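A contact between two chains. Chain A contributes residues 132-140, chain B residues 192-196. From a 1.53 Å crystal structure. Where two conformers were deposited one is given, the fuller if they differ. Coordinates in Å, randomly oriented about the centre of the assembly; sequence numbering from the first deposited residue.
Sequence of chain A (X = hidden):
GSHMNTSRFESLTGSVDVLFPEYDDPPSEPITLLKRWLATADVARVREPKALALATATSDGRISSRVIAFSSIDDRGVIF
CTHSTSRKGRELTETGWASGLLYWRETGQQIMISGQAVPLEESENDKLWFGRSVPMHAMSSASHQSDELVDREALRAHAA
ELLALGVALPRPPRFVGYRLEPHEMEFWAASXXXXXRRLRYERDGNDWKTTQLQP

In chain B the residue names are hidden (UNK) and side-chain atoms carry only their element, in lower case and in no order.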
# COMPACT_ATOMS: atom_id res chain seq x y z
N ARG A 132 11.08 18.47 12.79
CA ARG A 132 11.86 17.92 11.69
C ARG A 132 13.22 18.61 11.56
O ARG A 132 13.47 19.62 12.19
CB ARG A 132 11.11 18.10 10.36
CG ARG A 132 9.75 17.38 10.28
CD ARG A 132 9.85 15.88 10.54
NE ARG A 132 10.42 15.16 9.42
CZ ARG A 132 9.71 14.68 8.39
NH1 ARG A 132 10.33 14.05 7.40
NH2 ARG A 132 8.40 14.83 8.33
N SER A 133 14.08 18.05 10.72
CA SER A 133 15.46 18.52 10.61
C SER A 133 15.59 19.75 9.73
O SER A 133 14.72 20.07 8.95
CB SER A 133 16.30 17.39 10.03
OG SER A 133 16.03 17.31 8.66
N VAL A 134 16.73 20.44 9.85
CA VAL A 134 17.06 21.56 9.01
C VAL A 134 17.09 21.25 7.48
O VAL A 134 16.50 22.00 6.69
CB VAL A 134 18.38 22.21 9.53
CG1 VAL A 134 18.91 23.28 8.60
CG2 VAL A 134 18.14 22.80 10.91
N PRO A 135 17.74 20.17 7.04
CA PRO A 135 17.66 19.89 5.59
C PRO A 135 16.24 19.54 5.12
O PRO A 135 15.83 19.93 4.02
CB PRO A 135 18.64 18.71 5.38
CG PRO A 135 18.97 18.20 6.75
CD PRO A 135 18.74 19.33 7.72
N MET A 136 15.45 18.87 5.96
CA MET A 136 14.09 18.61 5.57
C MET A 136 13.32 19.91 5.31
O MET A 136 12.61 20.06 4.29
CB MET A 136 13.41 17.74 6.62
CG MET A 136 11.96 17.36 6.30
SD MET A 136 10.77 18.68 6.75
CE MET A 136 9.29 17.85 6.18
N HIS A 137 13.48 20.87 6.23
CA HIS A 137 12.79 22.14 6.12
C HIS A 137 13.11 22.85 4.83
O HIS A 137 12.23 23.42 4.20
CB HIS A 137 13.17 23.07 7.26
CG HIS A 137 12.55 22.69 8.57
ND1 HIS A 137 12.96 23.24 9.76
CD2 HIS A 137 11.55 21.84 8.87
CE1 HIS A 137 12.24 22.74 10.75
NE2 HIS A 137 11.39 21.87 10.24
N ALA A 138 14.38 22.82 4.43
CA ALA A 138 14.78 23.53 3.23
C ALA A 138 14.10 23.02 1.95
O ALA A 138 13.54 23.81 1.17
CB ALA A 138 16.33 23.55 3.07
N MET A 139 14.15 21.70 1.71
CA MET A 139 13.54 21.16 0.49
C MET A 139 12.00 21.24 0.59
O MET A 139 11.32 21.49 -0.39
CB MET A 139 14.00 19.73 0.22
CG MET A 139 13.40 19.17 -1.06
SD MET A 139 13.85 20.08 -2.56
CE MET A 139 15.58 19.64 -2.69
N SER A 140 11.43 21.01 1.78
CA SER A 140 9.99 21.08 1.93
C SER A 140 9.46 22.50 1.72
O SER A 140 8.36 22.70 1.21
CB SER A 140 9.55 20.52 3.30
OG SER A 140 8.13 20.50 3.40
N UNK B 192 19.64 11.36 -2.51
CA UNK B 192 20.22 11.81 -1.24
C UNK B 192 20.07 13.32 -1.00
O UNK B 192 20.06 13.74 0.16
c UNK B 192 21.66 11.36 -1.09
o UNK B 192 22.47 11.93 -2.10
N UNK B 193 19.99 14.14 -2.06
CA UNK B 193 19.81 15.59 -1.90
C UNK B 193 18.33 15.97 -1.70
O UNK B 193 18.00 17.14 -1.69
c UNK B 193 19.85 16.17 -4.44
c UNK B 193 20.48 16.42 -3.06
o UNK B 193 20.45 16.63 -5.45
o UNK B 193 18.79 15.51 -4.56
N UNK B 194 17.48 14.94 -1.58
CA UNK B 194 16.04 15.09 -1.32
C UNK B 194 15.21 15.55 -2.53
O UNK B 194 13.98 15.66 -2.45
c UNK B 194 16.26 15.49 1.22
c UNK B 194 15.90 15.27 4.58
n UNK B 194 16.57 14.91 5.66
n UNK B 194 14.62 14.97 4.46
c UNK B 194 15.77 16.04 -0.13
c UNK B 194 15.92 16.41 2.38
n UNK B 194 16.53 15.94 3.62
N UNK B 195 15.85 15.80 -3.68
CA UNK B 195 15.08 16.14 -4.88
C UNK B 195 14.78 14.81 -5.57
O UNK B 195 15.43 14.42 -6.56
c UNK B 195 15.56 19.13 -7.32
c UNK B 195 14.85 18.03 -6.57
c UNK B 195 13.97 17.24 -7.50
c UNK B 195 15.83 17.13 -5.79
N UNK B 196 13.81 14.10 -5.02
CA UNK B 196 13.56 12.75 -5.52
C UNK B 196 13.10 12.79 -6.98
O UNK B 196 12.48 13.77 -7.40
c UNK B 196 12.08 12.64 -2.14
c UNK B 196 12.78 12.17 -3.20
c UNK B 196 12.47 12.12 -4.65
n UNK B 196 13.97 11.71 -2.70
n UNK B 196 12.85 12.44 -1.02
c UNK B 196 13.99 11.86 -1.38
O HOH W 1 15.02 14.76 8.22

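Position B192 carries two side-chain atoms, one carbon followed by one oxygen, an unbranched hydroxymethyl group. It lies well beyond contact distance of the chain A stretch. One carbon and one oxygen identify Ser B192; its hydroxyl is hydrogen-bonded elsewhere in the structure.

Position B193 has two carbons, the second bearing two oxygens: a carboxylate one methylene from the backbone. The side chain points sideways to chain A and stays clear of it; contact comes instead from the backbone, where O lies 3.6 Å from Met A139 CE. The short carboxylate identifies Asp B193. Its OD1 accepts a hydrogen bond from N of position B195 at 3.1 Å, closing a turn between the carboxylate and the backbone two residues on, while OD2 is satisfied elsewhere in the structure.

At position B194 three carbons run in line to a nitrogen, then to a carbon carrying two more nitrogens. This long chain, ending in a planar three-nitrogen group, extends along the beginning of the chain A helix, past Met A139 and Pro A135 to Met A136 and Ser A133. It is Arg B194. With chi1 m and chi2 and chi3 both t, the side chain is extended from CA to NE; chi4 of -101° then turns the guanidinium out of that line. Its CB lies 4.0 Å from Met A139 CG and its CD 3.9 Å from Pro A135 O. One face of the guanidinium is covered by Pro A135 C and Met A136 CB, the latter 3.7 Å from NH1.

Position B195 has four carbons forked at the second; its CB packs 4.0 Å from Met A139 CE, an apolar contact beside the turn. The fork identifies Leu B195.

Position B196 has one carbon leading to a five-membered ring of three carbons and two nitrogens, an imidazole, which is out of reach of the chain A stretch. This is His B196.

No direct hydrogen bond crosses between the stretches, and the contact rests on packing and one water. Met A139, buried and pointing toward chain B, bends through chi2 and chi3 in p to set its methyl group against the turn formed by Asp B193, Arg B194 and Leu B195. Arg B194 supplies the largest covered area, 104 Å². At its far end, NH2 donates to water 1 at 3.0 Å, and the same water is hydrogen-bonded to Ser A133 OG at 2.8 Å. That hydroxyl also accepts from Met A136 N at 3.2 Å, capping the helix, so the water links the arginine to the capping residue.

Chain B 192-196: SDRLH
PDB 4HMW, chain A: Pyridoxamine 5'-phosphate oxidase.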